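PDB 6OV6: C24 protein from Bizionia argentinensis JUB59, which probably forms the receptor-binding tip of the long tail fibre of a temperate bacteriophage and binds manganese. Local coordinates for residues T71-V75 with I109-F114. Numbering follows the deposited sequence.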
loop_
_atom_site.group_PDB
_atom_site.type_symbol
_atom_site.label_atom_id
_atom_site.label_comp_id
_atom_site.label_asym_id
_atom_site.label_seq_id
_atom_site.Cartn_x
_atom_site.Cartn_y
_atom_site.Cartn_z
ATOM N N THR A 71 34.081 35.122 -1.904
ATOM C CA THR A 71 32.770 34.908 -2.539
ATOM C C THR A 71 32.034 36.214 -2.701
ATOM O O THR A 71 31.924 36.984 -1.743
ATOM C CB THR A 71 31.940 33.883 -1.745
ATOM O OG1 THR A 71 32.753 32.751 -1.473
ATOM C CG2 THR A 71 30.658 33.453 -2.464
ATOM N N GLN A 72 31.566 36.468 -3.933
ATOM C CA GLN A 72 30.790 37.633 -4.343
ATOM C C GLN A 72 29.493 37.139 -4.983
ATOM O O GLN A 72 29.361 35.945 -5.259
ATOM C CB GLN A 72 31.579 38.509 -5.334
ATOM C CG GLN A 72 32.687 39.351 -4.714
ATOM C CD GLN A 72 33.293 40.309 -5.726
ATOM O OE1 GLN A 72 32.596 41.051 -6.437
ATOM N NE2 GLN A 72 34.608 40.321 -5.803
ATOM N N SER A 73 28.535 38.043 -5.200
ATOM C CA SER A 73 27.245 37.678 -5.772
ATOM C C SER A 73 27.280 37.525 -7.286
ATOM O O SER A 73 26.368 36.923 -7.847
ATOM C CB SER A 73 26.154 38.660 -5.351
ATOM O OG SER A 73 26.441 39.986 -5.748
ATOM N N ARG A 74 28.313 38.089 -7.946
ATOM C CA ARG A 74 28.437 38.057 -9.408
ATOM C C ARG A 74 29.794 37.621 -9.913
ATOM O O ARG A 74 30.802 37.781 -9.235
ATOM C CB ARG A 74 28.005 39.390 -10.069
ATOM C CG ARG A 74 26.609 39.854 -9.647
ATOM C CD ARG A 74 26.139 41.096 -10.358
ATOM N NE ARG A 74 25.654 40.801 -11.706
ATOM C CZ ARG A 74 24.427 40.373 -11.984
ATOM N NH1 ARG A 74 23.556 40.151 -11.006
ATOM N NH2 ARG A 74 24.073 40.125 -13.236
ATOM N N VAL A 75 29.808 37.061 -11.136
ATOM C CA VAL A 75 31.018 36.620 -11.826
ATOM C C VAL A 75 31.031 37.213 -13.223
ATOM O O VAL A 75 29.982 37.593 -13.758
ATOM C CB VAL A 75 31.245 35.065 -11.848
ATOM C CG1 VAL A 75 31.456 34.521 -10.436
ATOM C CG2 VAL A 75 30.121 34.313 -12.574
ATOM N N ILE A 109 27.313 38.081 -14.290
ATOM C CA ILE A 109 26.229 37.111 -14.158
ATOM C C ILE A 109 26.106 36.785 -12.692
ATOM O O ILE A 109 27.131 36.598 -12.019
ATOM C CB ILE A 109 26.588 35.794 -14.959
ATOM C CG1 ILE A 109 27.112 36.041 -16.397
ATOM C CG2 ILE A 109 25.497 34.726 -14.897
ATOM C CD1 ILE A 109 26.217 36.802 -17.369
ATOM N N SER A 110 24.863 36.628 -12.207
ATOM C CA SER A 110 24.609 36.210 -10.830
ATOM C C SER A 110 25.256 34.831 -10.618
ATOM O O SER A 110 24.974 33.902 -11.379
ATOM C CB SER A 110 23.107 36.111 -10.577
ATOM O OG SER A 110 22.850 35.559 -9.299
ATOM N N TRP A 111 26.143 34.720 -9.627
ATOM C CA TRP A 111 26.826 33.470 -9.280
ATOM C C TRP A 111 25.852 32.374 -8.827
ATOM O O TRP A 111 26.126 31.206 -9.063
ATOM C CB TRP A 111 27.914 33.718 -8.228
ATOM C CG TRP A 111 28.721 32.523 -7.788
ATOM C CD1 TRP A 111 28.920 32.108 -6.501
ATOM C CD2 TRP A 111 29.502 31.641 -8.619
ATOM N NE1 TRP A 111 29.770 31.028 -6.477
ATOM C CE2 TRP A 111 30.135 30.711 -7.760
ATOM C CE3 TRP A 111 29.706 31.528 -10.008
ATOM C CZ2 TRP A 111 30.958 29.683 -8.242
ATOM C CZ3 TRP A 111 30.570 30.550 -10.476
ATOM C CH2 TRP A 111 31.188 29.641 -9.601
ATOM N N ALA A 112 24.705 32.751 -8.231
ATOM C CA ALA A 112 23.669 31.809 -7.766
ATOM C C ALA A 112 23.049 31.004 -8.931
ATOM O O ALA A 112 22.468 29.940 -8.707
ATOM C CB ALA A 112 22.585 32.559 -7.012
ATOM N N GLU A 113 23.208 31.494 -10.171
ATOM C CA GLU A 113 22.733 30.811 -11.385
ATOM C C GLU A 113 23.652 29.632 -11.784
ATOM O O GLU A 113 23.274 28.817 -12.631
ATOM C CB GLU A 113 22.597 31.799 -12.536
ATOM C CG GLU A 113 21.411 32.740 -12.374
ATOM C CD GLU A 113 21.288 33.822 -13.429
ATOM O OE1 GLU A 113 21.933 33.706 -14.499
ATOM O OE2 GLU A 113 20.509 34.775 -13.196
ATOM N N PHE A 114 24.854 29.552 -11.179
ATOM C CA PHE A 114 25.808 28.479 -11.419
ATOM C C PHE A 114 25.506 27.320 -10.499
ATOM O O PHE A 114 25.293 27.513 -9.294
ATOM C CB PHE A 114 27.262 28.950 -11.291
ATOM C CG PHE A 114 27.711 29.785 -12.465
ATOM C CD1 PHE A 114 28.592 29.269 -13.406
ATOM C CD2 PHE A 114 27.277 31.100 -12.613
ATOM C CE1 PHE A 114 29.008 30.041 -14.487
ATOM C CE2 PHE A 114 27.704 31.878 -13.684
ATOM C CZ PHE A 114 28.579 31.347 -14.608
HETATM O O HOH W 1 24.873 34.977 -6.348
#
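Three backbone hydrogen bonds join the segments. V75 and I109 form an antiparallel hydrogen-bonded pair: V75 N donates to I109 O at 2.9 Å, and I109 N to V75 O at 2.8 Å. W111 N then donates to S73 O at 2.8 Å. A water also donates to S73 O and accepts from A112 N, so S73 O reaches the W111 amide directly and the A112 amide through the water. Between these bonds, R74 and S110 form a non-hydrogen-bonded pair. The R74 guanidinium lies over the I109-S110 peptide, and R74 NE bonds to the S108 side chain. On the face carrying V75 and I109, V75 CG1 meets W111 CE3 at 3.5 Å, and V75 CG2 meets F114 CE2 at 3.6 Å. W111 also stacks on F66 and meets F102 edge-to-face. The contact pairs the start of strand 74-81 with the short strand 109-110, far from the manganese site. The direct inter-segment hydrogen bonds are all main-chain and sequence-independent; V75 packing on W111 and F114 probably helps fix the pairing.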